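Local coordinates for cellulase (Uncultured bacterium, PDB 6XSO), which probably hydrolyses internal beta-1,4 linkages of cellulose and related plant polysaccharides, as a broad-specificity endoglucanase of glycoside hydrolase family 5, at residues A138-A141 / N142-N146; K149-Y152 / L153-I157; L247-P250 / L251-L254; T295-S299 / K300-V304. All blocks are in the same frame, centred on the assembly; numbering follows the deposited sequence.

All four contacts are local, each joining two adjoining segments of one continuous piece of chain, so none closes a long loop; they follow one another in series and neither nest nor cross. Contacts 1 and 2 come first, both on helix 140-161, at its N-terminal turn and further along it, with centres about 15 Å apart. Contact 3 lies on the short helix 249-252 between strands 229-232 and 264-270 of the eight-stranded parallel barrel. Contact 4 ends helix 279-298 and leads into strand 304-309. Contacts 3 and 4 touch: Leu251 and Ser252 pack on Tyr296, and Leu251 and Leu254 meet Phe297. Contacts 1 and 2 touch neither of them.

Contact 1 of 4, residues A138-A141 / N142-N146; sequences ADEA and NYNQN
Asp139 grips the first turn of helix 140-161 through both its side chain and its backbone. OD1 accepts from Asn142 N at 3.1 Å, met on its anti side and 16° out of the carboxylate plane, and takes a second, weak bond from Ala141 N. Asp139 O receives Tyr143 N at 2.9 Å. The carboxylate reaches the amides because CG stands anti to the backbone N (chi1 177°). Asp139 CB also lies 3.9 Å from Asn142 CB, with the carboxylate and amide planes 78° apart. This is an N-cap, with the negative charge probably favoured by the positive end of the helix dipole. An alanine at Asp139 would remove the carboxylate and is likely to deprive the amides of Ala141 and Asn142 of their side-chain acceptor and loosen the start of the helix. One residue on, Glu140 O accepts from Asn144 N at 2.9 Å, while Glu140 OE2 meets the Asn144 amide through two waters: one donates to OE2 and accepts from ND2, the other donates to OE2 at 2.7 Å and to OD1. Glu140 OE1 is held separately by Asn204 ND2. In the shell beyond, Asn142 is fixed by Tyr209 OH and Lys137 N at OD1 and by Trp135 O at ND2; Tyr143, whose OH bonds Ser212 OG, sets its ring edge-to-face with that of Tyr209 on helix 196-219.

Contact 2 of 4, residues K149-Y152 / L153-I157; sequences KYEY and LWRQI
Tyr152 lies between two side chains of the next helical turn, Arg155 and Gln156. The amide of Gln156 lies over one face of the Tyr152 ring, with NE2 3.3 Å above the plane and over the ring centre; amide and ring planes are 26° apart. NE2 also makes a weak bond to Tyr152 O at 3.2 Å, the same carbonyl that accepts Gln156 N. Beyond the ring the amide is held by Gly93 O at NE2 and Val95 N at OE1, which fixes its rotation. Arg155 crosses Tyr152 at about a right angle: its chain bends at chi3 (-51°), folding the guanidinium back so that one face covers Tyr152 CA and NH2 comes 3.6 Å from Tyr152 CB. NH1 donates a hydrogen bond to a water that donates to Glu151 OE1, linking two opposite charges too far apart for a salt bridge; Glu151 OE2 is bonded to Ser212 OG. With a serine in place of Tyr152, Gln156 NE2 would probably lose the face beneath it, and Arg155 NH2 its contact with ring atom CD2 (3.6 Å). On the buried side Tyr150 and Trp154 point the same way, the indole edge turned to the phenol face in an offset edge-to-face pair, with 5.0 Å between the centroids of the Tyr150 ring and the five-membered ring of Trp154. Tyr150 OH and Trp154 NE1 both bond Ser172 O. An amphipathic helix packed by its inner face is usual in TIM-barrel crossovers; here Tyr150 and Trp154 form that face, against helix 196-219 and Phe170.

Contact 3 of 4, residues L247-P250 / L251-L254; sequences LKDP and LSKL
Lys248 O takes two backbone donors from the segment that follows. Ser252 N comes nearly head-on at 2.9 Å, whereas Leu251 N, at the same 2.9 Å, lies above the carbonyl plane and makes a more bent bond, with an N-H...O angle of 133°. Lys253 N continues the turn by bonding Asp249 O. Pro250, early in this short helix, offers no N-H and bears its ring on the outside of the turn, against Phe185 and Tyr203.

Solvent supplies the polar link between side chains. Asp249 OD1 accepts from a water at 2.7 Å, and the same water lies 2.7 Å from Ser252 OG, hydrogen-bonded to it. Ser252 OG is turned back to this water by its place between the backbone N and the carbonyl carbon (chi1 70°). The second carboxylate oxygen, OD2, bonds His246 ND1, and Lys248 NZ bonds Gly239 O.

Van der Waals contacts with carbonyl oxygens complete the turn. Leu251 CB lies 3.4 Å from Lys248 O, and Leu254 CB approaches Pro250 O. With CG anti to its carbonyl carbon (chi1 -57°), Lys253 lays CG 3.2 Å from Asp249 O; the apolar pair Lys253 CG and Asp249 CB is 4.1 Å apart. Helix 249-252 belongs to the beta-alpha-beta unit between strands 229-232 and 264-270 and packs against helix 279-298, where Leu251 meets Tyr296 and Leu254 meets Phe297.

Asp249 OD2 and Lys253 NZ remain 5.7 Å apart. The turn is therefore held by backbone bonds and a water bridge rather than by a direct ion pair, and any attraction between these charges would probably be weak.

Contact 4 of 4, residues T295-S299 / K300-V304; sequences TYFVS and KGIPV
With CG anti to its carbonyl carbon (chi1 -54°) and the rest of its chain extended, Lys300 runs back along the last helical turn and places NZ 3.1 Å from Tyr296 O, a hydrogen bond. A water doubles this link, donating to Tyr296 O and accepting from NZ at 2.9 Å. The positive phi of Gly301 (82°) turns the backbone into a Schellman motif: Ile302 N reaches Phe297 O at 3.0 Å and Gly301 N reaches Val298 O at 3.0 Å. Phe297 O also accepts Lys300 N, and its two donors come from opposite faces of the carbonyl plane. With phi positive, a CB on Gly301 would crowd the carbonyl oxygen of Lys300, so glycine suits the position. Beyond the turn the chain comes back against the helix, where Val304 CG2 sits 3.5 Å from Phe297 CB and 3.8 Å from Val298 CG2, meeting both side chains at about a right angle, and Ile302 CB lies 4.0 Å from Phe297 CB. The motif thus ends helix 279-298 and turns the chain into barrel strand 304-309, with Phe297 packed on Leu251 of helix 249-252 and Val266 of strand 264-270, and Pro303 against helix 22-28.

Contact 1 of 4, residues A138-A141 / N142-N146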
loop_
_atom_site.group_PDB
_atom_site.type_symbol
_atom_site.label_atom_id
_atom_site.label_comp_id
_atom_site.label_asym_id
_atom_site.label_seq_id
_atom_site.Cartn_x
_atom_site.Cartn_y
_atom_site.Cartn_z
ATOM N N ALA A 138 -7.451 11.242 -9.572
ATOM C CA ALA A 138 -7.513 10.552 -10.860
ATOM C C ALA A 138 -8.405 11.372 -11.781
ATOM O O ALA A 138 -9.578 11.068 -12.017
ATOM C CB ALA A 138 -8.023 9.127 -10.683
ATOM N N ASP A 139 -7.822 12.460 -12.272
ATOM C CA ASP A 139 -8.492 13.452 -13.100
ATOM C C ASP A 139 -7.367 14.053 -13.921
ATOM O O ASP A 139 -6.359 14.466 -13.339
ATOM C CB ASP A 139 -9.155 14.507 -12.233
ATOM C CG ASP A 139 -9.815 15.598 -13.048
ATOM O OD1 ASP A 139 -9.103 16.459 -13.631
ATOM O OD2 ASP A 139 -11.062 15.599 -13.152
ATOM N N GLU A 140 -7.478 14.013 -15.254
ATOM C CA GLU A 140 -6.327 14.374 -16.077
ATOM C C GLU A 140 -5.955 15.846 -15.920
ATOM O O GLU A 140 -4.785 16.208 -16.055
ATOM C CB GLU A 140 -6.561 14.009 -17.550
ATOM C CG GLU A 140 -5.272 14.039 -18.355
ATOM C CD GLU A 140 -5.428 13.477 -19.741
ATOM O OE1 GLU A 140 -6.496 12.908 -20.025
ATOM O OE2 GLU A 140 -4.463 13.648 -20.523
ATOM N N ALA A 141 -6.924 16.719 -15.641
ATOM C CA ALA A 141 -6.574 18.110 -15.357
ATOM C C ALA A 141 -5.786 18.225 -14.046
ATOM O O ALA A 141 -4.828 18.994 -13.942
ATOM C CB ALA A 141 -7.824 18.997 -15.345
ATOM N N ASN A 142 -6.179 17.458 -13.031
ATOM C CA ASN A 142 -5.408 17.432 -11.794
ATOM C C ASN A 142 -4.000 16.908 -12.046
ATOM O O ASN A 142 -3.015 17.479 -11.547
ATOM C CB ASN A 142 -6.150 16.536 -10.792
ATOM C CG ASN A 142 -5.417 16.381 -9.459
ATOM O OD1 ASN A 142 -4.455 15.626 -9.355
ATOM N ND2 ASN A 142 -5.887 17.085 -8.432
ATOM N N TYR A 143 -3.882 15.822 -12.815
ATOM C CA TYR A 143 -2.561 15.311 -13.160
ATOM C C TYR A 143 -1.719 16.372 -13.861
ATOM O O TYR A 143 -0.559 16.598 -13.499
ATOM C CB TYR A 143 -2.650 14.039 -14.017
ATOM C CG TYR A 143 -1.271 13.629 -14.510
ATOM C CD1 TYR A 143 -0.298 13.184 -13.621
ATOM C CD2 TYR A 143 -0.943 13.697 -15.852
ATOM C CE1 TYR A 143 0.970 12.839 -14.063
ATOM C CE2 TYR A 143 0.307 13.342 -16.298
ATOM C CZ TYR A 143 1.261 12.909 -15.410
ATOM O OH TYR A 143 2.521 12.593 -15.904
ATOM N N ASN A 144 -2.266 17.026 -14.890
ATOM C CA ASN A 144 -1.456 18.008 -15.606
ATOM C C ASN A 144 -1.008 19.122 -14.675
ATOM O O ASN A 144 0.113 19.627 -14.781
ATOM C CB ASN A 144 -2.237 18.583 -16.792
ATOM C CG ASN A 144 -2.426 17.573 -17.913
ATOM O OD1 ASN A 144 -1.669 16.601 -18.031
ATOM N ND2 ASN A 144 -3.429 17.803 -18.754
ATOM N N GLN A 145 -1.881 19.518 -13.753
ATOM C CA GLN A 145 -1.562 20.615 -12.849
ATOM C C GLN A 145 -0.492 20.220 -11.836
ATOM O O GLN A 145 0.397 21.016 -11.524
ATOM C CB GLN A 145 -2.827 21.036 -12.102
ATOM C CG GLN A 145 -2.596 22.058 -11.006
ATOM C CD GLN A 145 -3.830 22.293 -10.154
ATOM O OE1 GLN A 145 -4.812 22.890 -10.606
ATOM N NE2 GLN A 145 -3.789 21.811 -8.917
ATOM N N ASN A 146 -0.562 18.993 -11.323
ATOM C CA ASN A 146 0.231 18.576 -10.169
ATOM C C ASN A 146 1.407 17.672 -10.520
ATOM O O ASN A 146 2.167 17.286 -9.615
ATOM C CB ASN A 146 -0.687 17.859 -9.175
ATOM C CG ASN A 146 -1.621 18.807 -8.471
ATOM O OD1 ASN A 146 -1.349 19.988 -8.349
ATOM N ND2 ASN A 146 -2.743 18.286 -8.018
HETATM O O HOH W 1 -3.816 16.573 -21.444
HETATM O O HOH W 2 -2.012 14.295 -19.459
#

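Contact 2 of 4, residues K149-Y152 / L153-I157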
loop_
_atom_site.group_PDB
_atom_site.type_symbol
_atom_site.label_atom_id
_atom_site.label_comp_id
_atom_site.label_asym_id
_atom_site.label_seq_id
_atom_site.Cartn_x
_atom_site.Cartn_y
_atom_site.Cartn_z
ATOM N N LYS A 149 4.836 18.879 -9.094
ATOM C CA LYS A 149 4.977 18.757 -7.642
ATOM C C LYS A 149 5.083 17.296 -7.220
ATOM O O LYS A 149 5.873 16.952 -6.327
ATOM C CB LYS A 149 3.776 19.392 -6.938
ATOM C CG LYS A 149 4.029 19.746 -5.484
ATOM C CD LYS A 149 4.389 21.232 -5.351
ATOM C CE LYS A 149 3.145 22.110 -5.268
ATOM N NZ LYS A 149 3.470 23.508 -4.876
ATOM N N TYR A 150 4.261 16.435 -7.831
ATOM C CA TYR A 150 4.290 15.006 -7.535
ATOM C C TYR A 150 5.634 14.386 -7.891
ATOM O O TYR A 150 6.198 13.614 -7.104
ATOM C CB TYR A 150 3.150 14.320 -8.294
ATOM C CG TYR A 150 3.111 12.828 -8.147
ATOM C CD1 TYR A 150 3.630 11.996 -9.132
ATOM C CD2 TYR A 150 2.511 12.239 -7.050
ATOM C CE1 TYR A 150 3.583 10.622 -9.009
ATOM C CE2 TYR A 150 2.480 10.870 -6.922
ATOM C CZ TYR A 150 3.008 10.077 -7.907
ATOM O OH TYR A 150 2.985 8.710 -7.826
ATOM N N GLU A 151 6.169 14.711 -9.069
ATOM C CA GLU A 151 7.504 14.244 -9.431
ATOM C C GLU A 151 8.554 14.755 -8.447
ATOM O O GLU A 151 9.457 14.006 -8.061
ATOM C CB GLU A 151 7.844 14.618 -10.881
ATOM C CG GLU A 151 7.015 13.839 -11.901
ATOM C CD GLU A 151 7.460 14.007 -13.350
ATOM O OE1 GLU A 151 8.556 14.537 -13.613
ATOM O OE2 GLU A 151 6.693 13.588 -14.249
ATOM N N TYR A 152 8.454 16.022 -8.021
ATOM C CA TYR A 152 9.426 16.548 -7.058
ATOM C C TYR A 152 9.343 15.811 -5.729
ATOM O O TYR A 152 10.377 15.516 -5.105
ATOM C CB TYR A 152 9.211 18.058 -6.879
ATOM C CG TYR A 152 10.089 18.776 -5.867
ATOM C CD1 TYR A 152 9.569 19.805 -5.114
ATOM C CD2 TYR A 152 11.420 18.429 -5.679
ATOM C CE1 TYR A 152 10.340 20.487 -4.203
ATOM C CE2 TYR A 152 12.210 19.107 -4.754
ATOM C CZ TYR A 152 11.657 20.123 -4.014
ATOM O OH TYR A 152 12.444 20.831 -3.102
ATOM N N LEU A 153 8.126 15.511 -5.273
ATOM C CA LEU A 153 7.974 14.721 -4.051
ATOM C C LEU A 153 8.671 13.371 -4.171
ATOM O O LEU A 153 9.413 12.965 -3.266
ATOM C CB LEU A 153 6.496 14.558 -3.719
ATOM C CG LEU A 153 6.133 13.656 -2.546
ATOM C CD1 LEU A 153 6.809 14.137 -1.291
ATOM C CD2 LEU A 153 4.616 13.616 -2.378
ATOM N N TRP A 154 8.451 12.656 -5.281
ATOM C CA TRP A 154 9.088 11.354 -5.440
ATOM C C TRP A 154 10.591 11.463 -5.630
ATOM O O TRP A 154 11.328 10.590 -5.154
ATOM C CB TRP A 154 8.408 10.516 -6.521
ATOM C CG TRP A 154 7.349 9.693 -5.896
ATOM C CD1 TRP A 154 6.004 9.783 -6.092
ATOM C CD2 TRP A 154 7.552 8.671 -4.914
ATOM N NE1 TRP A 154 5.353 8.865 -5.298
ATOM C CE2 TRP A 154 6.288 8.185 -4.557
ATOM C CE3 TRP A 154 8.692 8.146 -4.278
ATOM C CZ2 TRP A 154 6.122 7.179 -3.621
ATOM C CZ3 TRP A 154 8.524 7.130 -3.356
ATOM C CH2 TRP A 154 7.245 6.673 -3.031
ATOM N N ARG A 155 11.086 12.525 -6.283
ATOM C CA ARG A 155 12.534 12.694 -6.337
ATOM C C ARG A 155 13.106 12.824 -4.930
ATOM O O ARG A 155 14.162 12.261 -4.622
ATOM C CB ARG A 155 12.922 13.898 -7.195
ATOM C CG ARG A 155 12.748 13.661 -8.692
ATOM C CD ARG A 155 13.474 14.696 -9.571
ATOM N NE ARG A 155 13.172 16.079 -9.204
ATOM C CZ ARG A 155 12.119 16.753 -9.654
ATOM N NH1 ARG A 155 11.276 16.181 -10.498
ATOM N NH2 ARG A 155 11.917 18.008 -9.266
ATOM N N GLN A 156 12.417 13.561 -4.057
ATOM C CA GLN A 156 12.923 13.756 -2.699
ATOM C C GLN A 156 12.920 12.452 -1.915
ATOM O O GLN A 156 13.895 12.132 -1.221
ATOM C CB GLN A 156 12.058 14.777 -1.960
ATOM C CG GLN A 156 12.160 16.201 -2.452
ATOM C CD GLN A 156 11.131 17.084 -1.780
ATOM O OE1 GLN A 156 11.294 17.462 -0.619
ATOM N NE2 GLN A 156 10.055 17.411 -2.508
ATOM N N ILE A 157 11.814 11.711 -1.976
ATOM C CA ILE A 157 11.759 10.434 -1.268
ATOM C C ILE A 157 12.824 9.500 -1.823
ATOM O O ILE A 157 13.549 8.839 -1.076
ATOM C CB ILE A 157 10.356 9.803 -1.369
ATOM C CG1 ILE A 157 9.290 10.702 -0.735
ATOM C CG2 ILE A 157 10.349 8.439 -0.668
ATOM C CD1 ILE A 157 7.868 10.352 -1.119
HETATM O O HOH W 3 11.079 13.829 -12.262
#

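Contact 3 of 4, residues L247-P250 / L251-L254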
loop_
_atom_site.group_PDB
_atom_site.type_symbol
_atom_site.label_atom_id
_atom_site.label_comp_id
_atom_site.label_asym_id
_atom_site.label_seq_id
_atom_site.Cartn_x
_atom_site.Cartn_y
_atom_site.Cartn_z
ATOM N N LEU A 247 -16.509 -3.101 -13.539
ATOM C CA LEU A 247 -15.716 -3.454 -12.368
ATOM C C LEU A 247 -14.292 -3.849 -12.729
ATOM O O LEU A 247 -13.384 -3.644 -11.924
ATOM C CB LEU A 247 -16.393 -4.574 -11.595
ATOM C CG LEU A 247 -17.612 -4.130 -10.794
ATOM C CD1 LEU A 247 -18.357 -5.344 -10.304
ATOM C CD2 LEU A 247 -17.174 -3.271 -9.653
ATOM N N LYS A 248 -14.065 -4.390 -13.925
ATOM C CA LYS A 248 -12.700 -4.757 -14.276
ATOM C C LYS A 248 -11.905 -3.594 -14.846
ATOM O O LYS A 248 -10.699 -3.748 -15.042
ATOM C CB LYS A 248 -12.668 -5.900 -15.291
ATOM C CG LYS A 248 -13.324 -7.210 -14.801
ATOM C CD LYS A 248 -12.517 -7.855 -13.710
ATOM C CE LYS A 248 -13.070 -9.247 -13.350
ATOM N NZ LYS A 248 -14.362 -9.208 -12.593
ATOM N N ASP A 249 -12.545 -2.456 -15.127
ATOM C CA ASP A 249 -11.828 -1.355 -15.767
ATOM C C ASP A 249 -10.602 -0.886 -14.977
ATOM O O ASP A 249 -9.586 -0.581 -15.616
ATOM C CB ASP A 249 -12.776 -0.184 -16.072
ATOM C CG ASP A 249 -13.859 -0.523 -17.110
ATOM O OD1 ASP A 249 -13.987 -1.682 -17.554
ATOM O OD2 ASP A 249 -14.590 0.412 -17.498
ATOM N N PRO A 250 -10.614 -0.787 -13.642
ATOM C CA PRO A 250 -9.365 -0.433 -12.929
ATOM C C PRO A 250 -8.212 -1.377 -13.221
ATOM O O PRO A 250 -7.037 -0.969 -13.181
ATOM C CB PRO A 250 -9.788 -0.454 -11.451
ATOM C CG PRO A 250 -11.241 -0.068 -11.510
ATOM C CD PRO A 250 -11.769 -0.835 -12.726
ATOM N N LEU A 251 -8.507 -2.631 -13.541
ATOM C CA LEU A 251 -7.454 -3.574 -13.882
ATOM C C LEU A 251 -7.063 -3.478 -15.356
ATOM O O LEU A 251 -5.875 -3.413 -15.690
ATOM C CB LEU A 251 -7.890 -5.015 -13.583
ATOM C CG LEU A 251 -8.463 -5.362 -12.209
ATOM C CD1 LEU A 251 -8.582 -6.878 -12.064
ATOM C CD2 LEU A 251 -7.644 -4.815 -11.050
ATOM N N SER A 252 -8.050 -3.464 -16.247
ATOM C CA SER A 252 -7.758 -3.542 -17.665
ATOM C C SER A 252 -7.273 -2.228 -18.237
ATOM O O SER A 252 -6.643 -2.232 -19.299
ATOM C CB SER A 252 -8.997 -3.975 -18.441
ATOM O OG SER A 252 -9.980 -2.952 -18.445
ATOM N N LYS A 253 -7.562 -1.111 -17.572
ATOM C CA LYS A 253 -7.183 0.205 -18.064
ATOM C C LYS A 253 -5.902 0.734 -17.431
ATOM O O LYS A 253 -5.509 1.877 -17.708
ATOM C CB LYS A 253 -8.334 1.197 -17.842
ATOM C CG LYS A 253 -9.655 0.817 -18.482
ATOM C CD LYS A 253 -9.642 0.944 -19.959
ATOM C CE LYS A 253 -11.028 0.619 -20.505
ATOM N NZ LYS A 253 -10.976 0.443 -21.970
ATOM N N LEU A 254 -5.241 -0.061 -16.597
ATOM C CA LEU A 254 -3.943 0.311 -16.050
ATOM C C LEU A 254 -2.868 0.019 -17.086
ATOM O O LEU A 254 -2.854 -1.056 -17.692
ATOM C CB LEU A 254 -3.669 -0.502 -14.778
ATOM C CG LEU A 254 -2.361 -0.183 -14.073
ATOM C CD1 LEU A 254 -2.313 1.270 -13.594
ATOM C CD2 LEU A 254 -2.105 -1.089 -12.891
HETATM O O HOH W 4 -12.533 -3.868 -18.204
#

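Contact 4 of 4, residues T295-S299 / K300-V304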
loop_
_atom_site.group_PDB
_atom_site.type_symbol
_atom_site.label_atom_id
_atom_site.label_comp_id
_atom_site.label_asym_id
_atom_site.label_seq_id
_atom_site.Cartn_x
_atom_site.Cartn_y
_atom_site.Cartn_z
ATOM N N THR A 295 -5.566 -12.889 -14.312
ATOM C CA THR A 295 -5.841 -12.589 -15.716
ATOM C C THR A 295 -5.089 -11.351 -16.188
ATOM O O THR A 295 -4.436 -11.374 -17.239
ATOM C CB THR A 295 -7.348 -12.407 -15.911
ATOM O OG1 THR A 295 -8.001 -13.668 -15.749
ATOM C CG2 THR A 295 -7.672 -11.878 -17.307
ATOM N N TYR A 296 -5.170 -10.256 -15.432
ATOM C CA TYR A 296 -4.640 -8.991 -15.931
ATOM C C TYR A 296 -3.169 -8.781 -15.611
ATOM O O TYR A 296 -2.488 -8.053 -16.348
ATOM C CB TYR A 296 -5.493 -7.823 -15.418
ATOM C CG TYR A 296 -6.855 -7.853 -16.053
ATOM C CD1 TYR A 296 -7.052 -7.341 -17.327
ATOM C CD2 TYR A 296 -7.931 -8.454 -15.415
ATOM C CE1 TYR A 296 -8.296 -7.400 -17.941
ATOM C CE2 TYR A 296 -9.187 -8.521 -16.032
ATOM C CZ TYR A 296 -9.358 -7.986 -17.286
ATOM O OH TYR A 296 -10.595 -8.050 -17.911
ATOM N N PHE A 297 -2.653 -9.403 -14.541
ATOM C CA PHE A 297 -1.286 -9.135 -14.107
ATOM C C PHE A 297 -0.421 -10.383 -13.969
ATOM O O PHE A 297 0.549 -10.532 -14.727
ATOM C CB PHE A 297 -1.292 -8.280 -12.819
ATOM C CG PHE A 297 -2.091 -7.004 -12.962
ATOM C CD1 PHE A 297 -1.695 -6.019 -13.842
ATOM C CD2 PHE A 297 -3.264 -6.819 -12.250
ATOM C CE1 PHE A 297 -2.461 -4.864 -14.007
ATOM C CE2 PHE A 297 -4.017 -5.665 -12.407
ATOM C CZ PHE A 297 -3.613 -4.692 -13.278
ATOM N N VAL A 298 -0.743 -11.282 -13.034
ATOM C CA VAL A 298 0.197 -12.348 -12.685
ATOM C C VAL A 298 0.510 -13.232 -13.890
ATOM O O VAL A 298 1.676 -13.598 -14.126
ATOM C CB VAL A 298 -0.306 -13.162 -11.476
ATOM C CG1 VAL A 298 0.739 -14.208 -11.104
ATOM C CG2 VAL A 298 -0.602 -12.251 -10.276
ATOM N N SER A 299 -0.517 -13.586 -14.676
ATOM C CA SER A 299 -0.319 -14.439 -15.841
ATOM C C SER A 299 0.530 -13.767 -16.907
ATOM O O SER A 299 1.050 -14.460 -17.793
ATOM C CB SER A 299 -1.671 -14.844 -16.438
ATOM O OG SER A 299 -2.283 -13.770 -17.126
ATOM N N LYS A 300 0.664 -12.442 -16.858
ATOM C CA LYS A 300 1.508 -11.698 -17.781
ATOM C C LYS A 300 2.891 -11.397 -17.206
ATOM O O LYS A 300 3.655 -10.643 -17.818
ATOM C CB LYS A 300 0.843 -10.382 -18.169
ATOM C CG LYS A 300 -0.568 -10.503 -18.712
ATOM C CD LYS A 300 -1.086 -9.109 -19.089
ATOM C CE LYS A 300 -2.573 -9.108 -19.430
ATOM N NZ LYS A 300 -3.157 -7.724 -19.342
ATOM N N GLY A 301 3.222 -11.955 -16.049
ATOM C CA GLY A 301 4.519 -11.704 -15.454
ATOM C C GLY A 301 4.617 -10.420 -14.673
ATOM O O GLY A 301 5.724 -9.929 -14.436
ATOM N N ILE A 302 3.486 -9.855 -14.273
ATOM C CA ILE A 302 3.428 -8.669 -13.429
ATOM C C ILE A 302 2.953 -9.129 -12.051
ATOM O O ILE A 302 1.782 -9.514 -11.894
ATOM C CB ILE A 302 2.492 -7.609 -14.022
ATOM C CG1 ILE A 302 2.943 -7.205 -15.422
ATOM C CG2 ILE A 302 2.427 -6.398 -13.087
ATOM C CD1 ILE A 302 1.834 -6.555 -16.223
ATOM N N PRO A 303 3.812 -9.117 -11.039
ATOM C CA PRO A 303 3.399 -9.599 -9.716
ATOM C C PRO A 303 2.470 -8.608 -9.030
ATOM O O PRO A 303 2.471 -7.408 -9.324
ATOM C CB PRO A 303 4.727 -9.755 -8.965
ATOM C CG PRO A 303 5.635 -8.695 -9.620
ATOM C CD PRO A 303 5.217 -8.656 -11.060
ATOM N N VAL A 304 1.649 -9.133 -8.130
ATOM C CA VAL A 304 0.626 -8.341 -7.463
ATOM C C VAL A 304 0.809 -8.391 -5.957
ATOM O O VAL A 304 1.111 -9.443 -5.371
ATOM C CB VAL A 304 -0.784 -8.807 -7.868
ATOM C CG1 VAL A 304 -1.876 -8.085 -7.070
ATOM C CG2 VAL A 304 -0.983 -8.611 -9.354
HETATM O O HOH W 5 -1.944 -5.734 -17.661
#